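Local structure of mandelate racemase/muconate lactonizing enzyme/Enolase superfamily (Rhodobacter sphaeroides, 2HZG) at residues 223-228 / 271-276; 298-303 / 323-328; 217-222 / 245-250; 233-238 / 263-268; 137-142 / 163-168. The protein belongs to the enolase superfamily, pairing a mandelate racemase/muconate lactonizing enzyme type N-terminal domain with a barrel domain that holds a sodium ion. One frame throughout, in Å; residues are numbered along the deposited sequence. Where two conformers were deposited one is given.

Interaction 1. Residues 223-228 / 271-276; sequences VLWLEE and IGFIQI. With NA (sodium ion), chain C.
Over one face of the Phe273 ring lies CE3 of Trp225, 3.5 Å above the plane and over its centre. The two ring planes are inclined at 48°, an oblique aromatic pair. Leu224 adds CG at 4.2 Å from CZ of Phe273. Gln275 NE2 stands 2.9 Å above the Trp225 ring plane, offset toward the rim, the amide plane nearly perpendicular to the ring. That NE2 also gives a weak hydrogen bond to Glu227 OE1 (2.9 Å), which in turn receives Trp225 NE1 at 3.0 Å on its anti lone pair. CG of Glu227 is anti to the backbone N (chi1 174°) and the chain runs on extended, so its carboxylate reaches into the barrel. OE1 is also salt-bridged to Lys165, so three N-H groups converge on one buried oxygen, which probably holds the carboxylate charged. OE2 binds the sodium ion at 2.3 Å, and Asp199, Glu254 and three waters complete the site; water 1 also donates to Glu228 OE2. Carboxylate metal ligands at the C-terminal ends of barrel strands are a hallmark of the enolase superfamily. The axes of strands 225-227 and 273-276 come within 9.6 Å, with strand 249-252 between them, Ala251 touching Trp225, Phe273 and Gln275, while strands 195-199 and 300-303 flank the group.

Interaction 2. Residues 298-303 / 323-328; sequences GITYVN and EADRIC
Asp325 OD2 accepts the backbone N-H of Tyr301 at 2.8 Å in a nearly straight bond (166°). The donor stands well above the carboxylate plane. CG of Asp325 lies beside its own backbone N (chi1 -74°), and this sends the carboxylate across to strand 300-303, where it slides past Thr300, CG2 of Thr300 lying 4.1 Å from CG of Asp325. Three waters stitch the two segments together. Water 4 donates to Asp325 OD2 and to Ile299 O; water 5 joins Asp325 OD1 to Thr300 OG1; water 6 donates to Tyr301 O and Ile327 O, 2.7 Å and 2.8 Å away. Strands 300-303 and 327-331 are the seventh and eighth of the barrel domain's parallel strands, and here carboxylate and water bonds span the seam between them, where the two segments share no direct backbone-to-backbone hydrogen bond. Inside the seam, Val302 CG1 packs at 4.1 Å on Ile327 CG1, whose chi1 of 89° puts CG1 in the crowded place between N and the carbonyl carbon. At the far end, Asn303 OD1 approaches Cys328 CB at 3.2 Å, but its hydrogen bond is to the N-H of Glu329, and its ND2 is held by Thr305. Further out, an inverse gamma turn centred on Asp325 presents the carboxylate, Lys134 bonds the Asp325 carbonyl, and the Tyr301 ring tucks against helix 284-297 and Phe319.

Interaction 3. Residues 217-222 / 245-250; sequences TLDAAG and GARVRI
Asp219 meets two successive backbone N-H groups with its two carboxylate oxygens: OD2 takes Arg247 N at 2.8 Å, nearly straight at 170°, and OD1 takes Val248 N, also at 2.8 Å. Both oxygens use syn lone pairs, so the carboxylate grips the chain like a fork just before strand 249-252, and two amides in a loop are satisfied by one side chain. The Asp219 carbonyl, near the C-terminal end of its helix, is doubly used: Gly222 N bonds to it in the Schellman motif that ends the helix, and Arg247 NH2 reaches it at 3.1 Å on a lone pair. To do so the arginine bends at chi3 (-32°), laying one face of its guanidinium over Asp219 CB and its edge against Gly222 CA. Asp219 OD2, 4.5 Å from Arg247 NH1, lies well out of the guanidinium plane, so no N-H of that group points at it and only a charge effect is possible. On the buried side, Leu218 CB touches Val248 CG1 at 4.1 Å. The contact thus ties helix 215-220 to the lead-in of strand 249-252, with Leu215 packing on Ala246 and Val248, Val223 touching both Leu218 and Val248, and helix 176-190 against Leu218.

Interaction 4. Residues 233-238 / 263-268; sequences GALAAH and QHLMDY
Leu235 and Leu265 carry the contact with different torsions: in Leu235, CG is anti to the carbonyl carbon (chi1 -51°), whereas in Leu265 it is anti to the backbone N (chi1 -171°), which swings that side chain's end toward helix 235-242. Their branches meet obliquely, Leu235 CD2 lying 3.7 Å from Leu265 CD1. The other branch of Leu235, CD1, comes against His264 CB at 3.6 Å, so the two methyls of Leu235 rest on consecutive residues of the facing helix. Its CB also lies 4.2 Å from CB of Tyr268. Leu265 CD1 makes a second contact, over the centre of the His238 imidazole, a CH-pi interaction with the methyl 4.0 Å from the ring centroid. The contact joins two successive outer helices of the barrel domain, 235-242 and 259-268, linked through strand 249-252; the end of helix 259-268 meets the first turn of helix 235-242. His238 is fixed in rotation by its ND1, which donates to Ala234 O at 2.7 Å in an almost straight bond (177°) lying in the ring plane. The same carbonyl, at the N-cap residue, also receives His238 N, so one residue grips the carbonyl at the start of its own helix twice, by backbone and by imidazole. Phe230 meets the His238 ring edge-to-face. Across the subunit boundary, His264 NE2 bonds Gly233 O of the second subunit, and Tyr268 stacks on Tyr268 of that subunit, placing these helix ends in the dimer interface.

Interaction 5. Residues 137-142 / 163-168; sequences YASLLF and AVKFGW
Five backbone hydrogen bonds zip strands 137-141 and 163-167 together in parallel register, from Ala138 N to Ala163 O (2.9 Å) up to Phe142 N to Gly167 O (2.9 Å). Side-chain packing is tight at the last rung, where Phe166 CB sits over the centre of the Phe142 ring, 3.4 Å from its centroid and almost on the ring normal. On the face that carries Ala138, Val164, Leu140 and Phe166, the last two lie side by side, and Leu140 CD1 reaches Val164 CG1 at 3.9 Å. Helices 146-158 and 176-190 close over this apolar layer. The pair forms a beta-alpha-beta unit, its strands being the first two of the parallel barrel and helix 146-158 its crossover. The other sheet face, turned into the barrel, is polar: Lys165, bent at chi3 (84°), crosses the Tyr137 ring obliquely, its CB and CD near CE1, and gives NZ to Tyr137 OH at 2.9 Å. Salt bridges to Glu227 and Glu329 hold the same ammonium, which would favour its charged state, and Ser139 OG bonds Glu329 as well. The contact loosens at the partly exposed end, where Leu141 CD2 stands 4.0 Å from Trp168 CD1, the indole heading off toward Val63 of the second subunit.

Along the chain, interaction 5 comes first, closing the 137-168 loop through helix 146-158 and joining barrel strands one and two. Interaction 3 opens next at 217-222 and closes at 245-250, tying helix 215-220 to the start of strand five. It crosses interaction 1, which begins at 223-228 before that closure, ends at 271-276 and links strands four and six. Interaction 4, between 233-238 and 263-268, also crosses interaction 3 but falls wholly within the span of interaction 1; it joins the helices after strands four and five. Interaction 2 follows in series and joins strand seven to strand eight. Strand eight then pairs with strand one, Cys328 O meeting Tyr137 N, which closes the barrel.

Interaction 1. Residues 223-228 / 271-276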
# COMPACT_ATOMS: atom_id res chain seq x y z
N VAL A 223 -6.96 18.78 25.09
CA VAL A 223 -6.90 18.38 23.67
C VAL A 223 -8.08 17.48 23.27
O VAL A 223 -8.44 16.51 23.97
CB VAL A 223 -5.52 17.73 23.34
CG1 VAL A 223 -5.47 17.23 21.88
CG2 VAL A 223 -4.40 18.74 23.59
N LEU A 224 -8.69 17.82 22.14
CA LEU A 224 -9.85 17.08 21.63
C LEU A 224 -9.49 15.68 21.10
O LEU A 224 -10.16 14.70 21.42
CB LEU A 224 -10.56 17.91 20.54
CG LEU A 224 -11.76 17.28 19.80
CD1 LEU A 224 -12.94 17.07 20.75
CD2 LEU A 224 -12.17 18.14 18.58
N TRP A 225 -8.45 15.60 20.26
CA TRP A 225 -8.06 14.33 19.72
C TRP A 225 -6.56 14.25 19.53
O TRP A 225 -5.86 15.27 19.42
CB TRP A 225 -8.82 13.97 18.42
CG TRP A 225 -8.35 14.67 17.13
CD1 TRP A 225 -7.08 14.67 16.58
CD2 TRP A 225 -9.17 15.43 16.22
NE1 TRP A 225 -7.08 15.39 15.39
CE2 TRP A 225 -8.35 15.86 15.15
CE3 TRP A 225 -10.53 15.77 16.21
CZ2 TRP A 225 -8.84 16.64 14.10
CZ3 TRP A 225 -11.01 16.53 15.16
CH2 TRP A 225 -10.17 16.95 14.11
N LEU A 226 -6.09 13.01 19.52
CA LEU A 226 -4.71 12.67 19.26
C LEU A 226 -4.73 11.88 17.97
O LEU A 226 -5.32 10.81 17.90
CB LEU A 226 -4.14 11.82 20.40
CG LEU A 226 -2.75 11.23 20.15
CD1 LEU A 226 -1.70 12.35 20.00
CD2 LEU A 226 -2.40 10.23 21.28
N GLU A 227 -4.08 12.42 16.95
CA GLU A 227 -4.18 11.92 15.58
C GLU A 227 -2.95 11.10 15.20
O GLU A 227 -1.81 11.46 15.53
CB GLU A 227 -4.38 13.12 14.65
CG GLU A 227 -4.37 12.83 13.17
CD GLU A 227 -4.76 14.04 12.34
OE1 GLU A 227 -5.48 14.93 12.85
OE2 GLU A 227 -4.37 14.08 11.16
N GLU A 228 -3.19 9.97 14.54
CA GLU A 228 -2.12 9.09 14.05
C GLU A 228 -1.05 8.75 15.09
O GLU A 228 0.14 8.98 14.84
CB GLU A 228 -1.43 9.72 12.81
CG GLU A 228 -2.30 9.71 11.55
CD GLU A 228 -1.49 9.34 10.31
OE1 GLU A 228 -1.70 8.20 9.78
OE2 GLU A 228 -0.62 10.17 9.90
N ILE A 271 -11.17 4.40 17.14
CA ILE A 271 -11.04 5.84 16.89
C ILE A 271 -12.39 6.55 17.05
O ILE A 271 -13.45 5.97 16.80
CB ILE A 271 -10.47 6.16 15.48
CG1 ILE A 271 -11.21 5.36 14.39
CG2 ILE A 271 -8.96 5.90 15.46
CD1 ILE A 271 -11.22 6.07 13.00
N GLY A 272 -12.32 7.81 17.48
CA GLY A 272 -13.48 8.67 17.54
C GLY A 272 -13.68 9.53 16.31
O GLY A 272 -14.77 10.05 16.10
N PHE A 273 -12.63 9.69 15.51
CA PHE A 273 -12.67 10.53 14.31
C PHE A 273 -11.99 9.79 13.17
O PHE A 273 -10.84 9.39 13.31
CB PHE A 273 -11.95 11.89 14.52
CG PHE A 273 -12.56 12.74 15.62
CD1 PHE A 273 -13.52 13.71 15.32
CD2 PHE A 273 -12.19 12.54 16.95
CE1 PHE A 273 -14.10 14.49 16.34
CE2 PHE A 273 -12.77 13.30 17.99
CZ PHE A 273 -13.72 14.27 17.68
N ILE A 274 -12.69 9.62 12.06
CA ILE A 274 -12.09 9.06 10.84
C ILE A 274 -11.79 10.22 9.90
O ILE A 274 -12.63 11.10 9.69
CB ILE A 274 -12.98 7.94 10.19
CG1 ILE A 274 -12.27 7.26 9.01
CG2 ILE A 274 -14.36 8.50 9.73
CD1 ILE A 274 -11.16 6.26 9.39
N GLN A 275 -10.57 10.25 9.37
CA GLN A 275 -10.07 11.38 8.62
C GLN A 275 -9.56 10.87 7.30
O GLN A 275 -8.66 10.04 7.24
CB GLN A 275 -8.95 12.10 9.39
CG GLN A 275 -9.32 12.45 10.83
CD GLN A 275 -8.13 12.88 11.66
OE1 GLN A 275 -7.14 12.15 11.79
NE2 GLN A 275 -8.22 14.08 12.23
N ILE A 276 -10.13 11.40 6.23
CA ILE A 276 -9.90 10.80 4.92
C ILE A 276 -9.37 11.82 3.92
O ILE A 276 -9.90 12.92 3.79
CB ILE A 276 -11.20 10.15 4.35
CG1 ILE A 276 -11.72 9.06 5.31
CG2 ILE A 276 -10.98 9.68 2.89
CD1 ILE A 276 -10.80 7.84 5.46
NA NA C . -2.42 14.40 9.89
O HOH W 1 -0.52 12.46 10.73
O HOH W 2 -0.79 14.61 8.06
O HOH W 3 -3.08 16.73 9.03

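Interaction 2. Residues 298-303 / 323-328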
# COMPACT_ATOMS: atom_id res chain seq x y z
N GLY A 298 -21.76 6.03 13.70
CA GLY A 298 -21.83 7.18 14.59
C GLY A 298 -20.45 7.74 14.88
O GLY A 298 -20.23 8.36 15.93
N ILE A 299 -19.53 7.52 13.95
CA ILE A 299 -18.18 8.07 14.03
C ILE A 299 -18.10 9.36 13.20
O ILE A 299 -18.50 9.38 12.04
CB ILE A 299 -17.10 7.02 13.59
CG1 ILE A 299 -17.12 5.82 14.56
CG2 ILE A 299 -15.68 7.67 13.52
CD1 ILE A 299 -16.33 4.61 14.11
N THR A 300 -17.58 10.42 13.80
CA THR A 300 -17.37 11.69 13.10
C THR A 300 -16.36 11.55 11.96
O THR A 300 -15.25 11.07 12.14
CB THR A 300 -16.90 12.79 14.06
OG1 THR A 300 -17.82 12.91 15.14
CG2 THR A 300 -16.79 14.16 13.31
N TYR A 301 -16.79 11.99 10.77
CA TYR A 301 -15.95 12.03 9.59
C TYR A 301 -15.36 13.44 9.42
O TYR A 301 -16.05 14.43 9.60
CB TYR A 301 -16.79 11.64 8.36
CG TYR A 301 -16.04 11.58 7.06
CD1 TYR A 301 -15.72 10.35 6.47
CD2 TYR A 301 -15.72 12.77 6.37
CE1 TYR A 301 -15.05 10.30 5.24
CE2 TYR A 301 -15.04 12.73 5.15
CZ TYR A 301 -14.71 11.49 4.59
OH TYR A 301 -14.06 11.46 3.40
N VAL A 302 -14.07 13.51 9.08
CA VAL A 302 -13.40 14.77 8.83
C VAL A 302 -12.54 14.55 7.61
O VAL A 302 -12.02 13.45 7.40
CB VAL A 302 -12.48 15.25 10.03
CG1 VAL A 302 -12.18 16.75 9.91
CG2 VAL A 302 -13.10 14.95 11.42
N ASN A 303 -12.39 15.58 6.78
CA ASN A 303 -11.37 15.53 5.75
C ASN A 303 -9.96 15.56 6.36
O ASN A 303 -9.75 16.15 7.44
CB ASN A 303 -11.52 16.71 4.78
CG ASN A 303 -11.32 18.05 5.46
OD1 ASN A 303 -11.90 18.31 6.51
ND2 ASN A 303 -10.47 18.88 4.89
N GLU A 323 -24.66 17.28 7.77
CA GLU A 323 -24.71 18.54 8.47
C GLU A 323 -24.02 18.54 9.83
O GLU A 323 -23.36 19.52 10.17
CB GLU A 323 -26.15 19.01 8.61
CG GLU A 323 -26.24 20.43 9.16
CD GLU A 323 -27.65 21.00 9.13
OE1 GLU A 323 -28.60 20.27 8.71
OE2 GLU A 323 -27.80 22.17 9.51
N ALA A 324 -24.15 17.45 10.58
CA ALA A 324 -23.62 17.38 11.94
C ALA A 324 -22.11 17.17 11.99
O ALA A 324 -21.47 17.51 12.98
CB ALA A 324 -24.36 16.30 12.78
N ASP A 325 -21.54 16.61 10.92
CA ASP A 325 -20.08 16.49 10.83
C ASP A 325 -19.50 17.83 10.42
O ASP A 325 -19.15 18.05 9.26
CB ASP A 325 -19.67 15.32 9.92
CG ASP A 325 -19.89 13.97 10.61
OD1 ASP A 325 -20.59 13.91 11.64
OD2 ASP A 325 -19.37 12.96 10.14
N ARG A 326 -19.44 18.73 11.38
CA ARG A 326 -19.26 20.16 11.10
C ARG A 326 -17.84 20.64 11.07
O ARG A 326 -17.58 21.72 10.58
CB ARG A 326 -20.06 21.00 12.11
CG ARG A 326 -21.53 20.76 11.99
CD ARG A 326 -22.40 21.94 12.46
NE ARG A 326 -23.82 21.69 12.15
CZ ARG A 326 -24.64 20.96 12.91
NH1 ARG A 326 -24.20 20.39 14.03
NH2 ARG A 326 -25.91 20.79 12.54
N ILE A 327 -16.90 19.91 11.62
CA ILE A 327 -15.55 20.44 11.55
C ILE A 327 -14.81 19.94 10.30
O ILE A 327 -15.10 18.84 9.80
CB ILE A 327 -14.77 20.22 12.85
CG1 ILE A 327 -14.05 18.90 12.82
CG2 ILE A 327 -15.70 20.33 14.09
CD1 ILE A 327 -12.71 19.03 13.39
N CYS A 328 -13.90 20.76 9.77
CA CYS A 328 -13.05 20.36 8.68
C CYS A 328 -11.65 20.83 8.92
O CYS A 328 -11.43 21.85 9.59
CB CYS A 328 -13.56 20.88 7.32
SG CYS A 328 -13.51 22.68 7.13
O HOH W 4 -20.04 10.44 10.06
O HOH W 5 -20.02 14.71 14.28
O HOH W 6 -16.51 16.69 10.91

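Interaction 3. Residues 217-222 / 245-250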
# COMPACT_ATOMS: atom_id res chain seq x y z
N THR A 217 -0.77 14.84 29.73
CA THR A 217 -0.43 16.14 29.17
C THR A 217 -1.52 16.61 28.20
O THR A 217 -1.96 17.74 28.26
CB THR A 217 0.89 16.07 28.40
OG1 THR A 217 1.92 15.57 29.27
CG2 THR A 217 1.28 17.45 27.87
N LEU A 218 -1.92 15.72 27.30
CA LEU A 218 -2.98 16.03 26.33
C LEU A 218 -4.28 16.41 27.06
O LEU A 218 -4.95 17.37 26.69
CB LEU A 218 -3.22 14.86 25.38
CG LEU A 218 -2.08 14.53 24.40
CD1 LEU A 218 -2.19 13.08 23.90
CD2 LEU A 218 -2.04 15.52 23.22
N ASP A 219 -4.62 15.66 28.11
CA ASP A 219 -5.84 15.95 28.86
C ASP A 219 -5.72 17.27 29.65
O ASP A 219 -6.67 18.04 29.72
CB ASP A 219 -6.26 14.79 29.78
CG ASP A 219 -7.03 13.68 29.03
OD1 ASP A 219 -7.36 13.84 27.81
OD2 ASP A 219 -7.31 12.63 29.66
N ALA A 220 -4.53 17.54 30.20
CA ALA A 220 -4.29 18.79 30.95
C ALA A 220 -4.46 20.02 30.03
O ALA A 220 -4.94 21.07 30.46
CB ALA A 220 -2.90 18.77 31.62
N ALA A 221 -4.06 19.88 28.76
CA ALA A 221 -4.22 20.93 27.75
C ALA A 221 -5.60 20.95 27.11
O ALA A 221 -5.88 21.77 26.24
CB ALA A 221 -3.13 20.82 26.69
N GLY A 222 -6.46 20.02 27.52
CA GLY A 222 -7.84 19.93 27.03
C GLY A 222 -7.92 19.59 25.55
O GLY A 222 -8.82 20.04 24.85
N GLY A 245 -8.49 5.11 29.06
CA GLY A 245 -9.40 5.96 29.84
C GLY A 245 -9.20 7.47 29.79
O GLY A 245 -9.86 8.19 30.53
N ALA A 246 -8.32 7.95 28.91
CA ALA A 246 -8.10 9.40 28.76
C ALA A 246 -9.33 10.08 28.15
O ALA A 246 -10.18 9.41 27.56
CB ALA A 246 -6.86 9.67 27.92
N ARG A 247 -9.44 11.39 28.30
CA ARG A 247 -10.56 12.12 27.68
C ARG A 247 -10.27 12.37 26.19
O ARG A 247 -11.17 12.29 25.37
CB ARG A 247 -10.85 13.45 28.38
CG ARG A 247 -11.25 13.33 29.88
CD ARG A 247 -11.86 14.67 30.39
NE ARG A 247 -11.23 15.79 29.69
CZ ARG A 247 -10.17 16.46 30.12
NH1 ARG A 247 -9.63 16.16 31.31
NH2 ARG A 247 -9.65 17.45 29.37
N VAL A 248 -9.02 12.70 25.87
CA VAL A 248 -8.60 12.90 24.48
C VAL A 248 -8.97 11.65 23.67
O VAL A 248 -8.71 10.51 24.09
CB VAL A 248 -7.08 13.23 24.38
CG1 VAL A 248 -6.21 12.08 24.90
CG2 VAL A 248 -6.68 13.63 22.95
N ARG A 249 -9.59 11.87 22.53
CA ARG A 249 -9.98 10.77 21.66
C ARG A 249 -8.91 10.49 20.63
O ARG A 249 -8.03 11.32 20.42
CB ARG A 249 -11.35 11.07 21.04
CG ARG A 249 -12.43 11.10 22.13
CD ARG A 249 -13.68 11.78 21.64
NE ARG A 249 -14.42 10.92 20.72
CZ ARG A 249 -15.52 11.28 20.06
NH1 ARG A 249 -16.00 12.52 20.20
NH2 ARG A 249 -16.11 10.42 19.25
N ILE A 250 -8.96 9.31 20.01
CA ILE A 250 -7.96 8.95 19.01
C ILE A 250 -8.55 9.22 17.61
O ILE A 250 -9.74 8.99 17.37
CB ILE A 250 -7.45 7.47 19.16
CG1 ILE A 250 -7.02 7.15 20.61
CG2 ILE A 250 -6.31 7.16 18.16
CD1 ILE A 250 -6.11 8.19 21.29

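Interaction 4. Residues 233-238 / 263-268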
# COMPACT_ATOMS: atom_id res chain seq x y z
N GLY A 233 -1.39 0.79 10.00
CA GLY A 233 -1.96 -0.56 10.16
C GLY A 233 -2.01 -1.11 11.57
O GLY A 233 -2.60 -2.17 11.80
N ALA A 234 -1.39 -0.40 12.53
CA ALA A 234 -1.34 -0.88 13.93
C ALA A 234 -2.64 -0.64 14.69
O ALA A 234 -2.70 0.19 15.60
CB ALA A 234 -0.15 -0.26 14.67
N LEU A 235 -3.67 -1.40 14.34
CA LEU A 235 -5.02 -1.20 14.86
C LEU A 235 -5.16 -1.62 16.32
O LEU A 235 -5.86 -0.98 17.09
CB LEU A 235 -6.04 -1.94 13.99
CG LEU A 235 -5.95 -1.67 12.49
CD1 LEU A 235 -6.92 -2.56 11.73
CD2 LEU A 235 -6.13 -0.17 12.15
N ALA A 236 -4.48 -2.70 16.68
CA ALA A 236 -4.49 -3.18 18.07
C ALA A 236 -3.80 -2.15 18.99
O ALA A 236 -4.28 -1.91 20.10
CB ALA A 236 -3.83 -4.56 18.17
N ALA A 237 -2.71 -1.55 18.53
CA ALA A 237 -2.06 -0.45 19.25
C ALA A 237 -3.04 0.73 19.48
O ALA A 237 -3.14 1.25 20.61
CB ALA A 237 -0.80 0.01 18.54
N HIS A 238 -3.75 1.14 18.43
CA HIS A 238 -4.79 2.19 18.53
C HIS A 238 -5.85 1.85 19.58
O HIS A 238 -6.19 2.69 20.43
CB HIS A 238 -5.47 2.39 17.17
CG HIS A 238 -4.70 3.23 16.21
ND1 HIS A 238 -3.66 2.72 15.45
CD2 HIS A 238 -4.83 4.53 15.85
CE1 HIS A 238 -3.19 3.68 14.66
NE2 HIS A 238 -3.89 4.78 14.88
N GLN A 263 -12.30 1.44 7.17
CA GLN A 263 -13.28 0.63 7.90
C GLN A 263 -12.67 -0.15 9.06
O GLN A 263 -13.26 -0.23 10.14
CB GLN A 263 -14.04 -0.33 7.00
CG GLN A 263 -15.26 -0.90 7.71
CD GLN A 263 -15.96 -1.97 6.90
OE1 GLN A 263 -17.11 -1.81 6.53
NE2 GLN A 263 -15.26 -3.06 6.62
N HIS A 264 -11.50 -0.73 8.83
CA HIS A 264 -10.80 -1.48 9.88
C HIS A 264 -10.37 -0.60 11.05
O HIS A 264 -10.48 -1.01 12.21
CB HIS A 264 -9.59 -2.22 9.32
CG HIS A 264 -9.96 -3.29 8.34
ND1 HIS A 264 -9.05 -3.84 7.46
CD2 HIS A 264 -11.14 -3.92 8.10
CE1 HIS A 264 -9.65 -4.76 6.72
NE2 HIS A 264 -10.92 -4.81 7.08
N LEU A 265 -9.88 0.60 10.74
CA LEU A 265 -9.55 1.56 11.79
C LEU A 265 -10.78 1.90 12.63
O LEU A 265 -10.69 1.92 13.86
CB LEU A 265 -8.92 2.85 11.21
CG LEU A 265 -8.36 3.84 12.23
CD1 LEU A 265 -7.19 3.26 13.05
CD2 LEU A 265 -7.92 5.09 11.47
N MET A 266 -11.92 2.13 11.99
CA MET A 266 -13.17 2.37 12.76
C MET A 266 -13.59 1.15 13.57
O MET A 266 -13.95 1.28 14.75
CB MET A 266 -14.32 2.82 11.88
CG MET A 266 -14.05 4.16 11.21
SD MET A 266 -15.47 4.75 10.27
CE MET A 266 -15.38 3.72 8.81
N ASP A 267 -13.54 -0.03 12.95
CA ASP A 267 -14.02 -1.24 13.61
C ASP A 267 -13.08 -1.85 14.65
O ASP A 267 -13.57 -2.39 15.63
CB ASP A 267 -14.46 -2.29 12.59
CG ASP A 267 -15.75 -1.90 11.89
OD1 ASP A 267 -16.50 -1.06 12.44
OD2 ASP A 267 -16.00 -2.39 10.78
N TYR A 268 -11.77 -1.77 14.44
CA TYR A 268 -10.81 -2.36 15.38
C TYR A 268 -9.96 -1.32 16.14
O TYR A 268 -9.39 -1.64 17.18
CB TYR A 268 -9.91 -3.34 14.63
CG TYR A 268 -10.72 -4.42 13.93
CD1 TYR A 268 -11.30 -5.46 14.66
CD2 TYR A 268 -10.92 -4.40 12.55
CE1 TYR A 268 -12.05 -6.44 14.05
CE2 TYR A 268 -11.68 -5.39 11.91
CZ TYR A 268 -12.23 -6.41 12.69
OH TYR A 268 -12.99 -7.42 12.11

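Interaction 5. Residues 137-142 / 163-168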
# COMPACT_ATOMS: atom_id res chain seq x y z
N TYR A 137 -10.72 24.18 11.18
CA TYR A 137 -9.67 24.31 12.17
C TYR A 137 -8.38 24.59 11.43
O TYR A 137 -8.16 24.07 10.34
CB TYR A 137 -9.61 23.09 13.09
CG TYR A 137 -9.10 21.77 12.49
CD1 TYR A 137 -7.73 21.55 12.27
CD2 TYR A 137 -9.98 20.73 12.23
CE1 TYR A 137 -7.26 20.31 11.75
CE2 TYR A 137 -9.52 19.47 11.74
CZ TYR A 137 -8.16 19.29 11.50
OH TYR A 137 -7.71 18.10 11.00
N ALA A 138 -7.55 25.47 11.99
CA ALA A 138 -6.30 25.84 11.38
C ALA A 138 -5.33 24.70 11.55
O ALA A 138 -5.02 24.29 12.67
CB ALA A 138 -5.74 27.15 12.02
N SER A 139 -4.83 24.16 10.43
CA SER A 139 -3.97 23.01 10.50
C SER A 139 -2.53 23.40 10.26
O SER A 139 -2.19 23.88 9.19
CB SER A 139 -4.43 21.90 9.52
OG SER A 139 -3.81 20.69 9.89
N LEU A 140 -1.70 23.18 11.28
CA LEU A 140 -0.38 23.77 11.34
C LEU A 140 0.67 22.75 11.77
O LEU A 140 0.34 21.72 12.31
CB LEU A 140 -0.38 24.95 12.35
CG LEU A 140 -1.23 26.16 11.97
CD1 LEU A 140 -1.35 27.12 13.15
CD2 LEU A 140 -0.62 26.85 10.76
N LEU A 141 1.94 23.06 11.56
CA LEU A 141 2.98 22.22 12.12
C LEU A 141 3.46 22.80 13.46
O LEU A 141 3.53 24.02 13.63
CB LEU A 141 4.14 22.08 11.15
CG LEU A 141 3.78 21.43 9.79
CD1 LEU A 141 4.96 21.48 8.87
CD2 LEU A 141 3.24 19.99 9.93
N PHE A 142 3.77 21.93 14.40
CA PHE A 142 4.53 22.35 15.58
C PHE A 142 5.80 23.09 15.18
O PHE A 142 6.53 22.64 14.28
CB PHE A 142 4.93 21.14 16.44
CG PHE A 142 3.83 20.64 17.33
CD1 PHE A 142 3.46 21.35 18.47
CD2 PHE A 142 3.17 19.43 17.03
CE1 PHE A 142 2.45 20.91 19.30
CE2 PHE A 142 2.17 18.96 17.87
CZ PHE A 142 1.79 19.71 19.01
N ALA A 163 -10.36 27.04 16.26
CA ALA A 163 -9.81 25.72 16.51
C ALA A 163 -8.49 25.59 15.78
O ALA A 163 -8.33 26.15 14.69
CB ALA A 163 -10.79 24.62 16.09
N VAL A 164 -7.52 24.92 16.41
CA VAL A 164 -6.18 24.75 15.83
C VAL A 164 -5.69 23.32 16.06
O VAL A 164 -5.94 22.73 17.12
CB VAL A 164 -5.14 25.76 16.43
CG1 VAL A 164 -3.75 25.52 15.84
CG2 VAL A 164 -5.54 27.22 16.19
N LYS A 165 -4.99 22.78 15.07
CA LYS A 165 -4.29 21.50 15.21
C LYS A 165 -2.82 21.75 14.94
O LYS A 165 -2.48 22.47 14.01
CB LYS A 165 -4.83 20.45 14.22
CG LYS A 165 -4.22 19.06 14.44
CD LYS A 165 -4.89 18.04 13.55
CE LYS A 165 -4.28 18.00 12.16
NZ LYS A 165 -5.00 17.01 11.29
N PHE A 166 -1.95 21.19 15.77
CA PHE A 166 -0.53 21.14 15.45
C PHE A 166 -0.12 19.70 15.19
O PHE A 166 -0.56 18.79 15.88
CB PHE A 166 0.30 21.72 16.58
CG PHE A 166 0.19 23.20 16.71
CD1 PHE A 166 0.98 24.02 15.93
CD2 PHE A 166 -0.76 23.78 17.55
CE1 PHE A 166 0.87 25.39 16.02
CE2 PHE A 166 -0.87 25.15 17.64
CZ PHE A 166 -0.07 25.95 16.86
N GLY A 167 0.76 19.52 14.22
CA GLY A 167 1.20 18.19 13.86
C GLY A 167 2.68 18.17 13.69
O GLY A 167 3.29 19.21 13.44
N TRP A 168 3.27 16.99 13.86
CA TRP A 168 4.63 16.73 13.39
C TRP A 168 5.66 17.69 14.03
O TRP A 168 5.62 17.94 15.24
CB TRP A 168 4.69 16.79 11.85
CG TRP A 168 3.69 15.89 11.13
CD1 TRP A 168 2.38 16.18 10.82
CD2 TRP A 168 3.93 14.58 10.60
NE1 TRP A 168 1.80 15.13 10.14
CE2 TRP A 168 2.73 14.14 9.98
CE3 TRP A 168 5.05 13.74 10.57
CZ2 TRP A 168 2.62 12.89 9.36
CZ3 TRP A 168 4.94 12.49 9.94
CH2 TRP A 168 3.74 12.08 9.34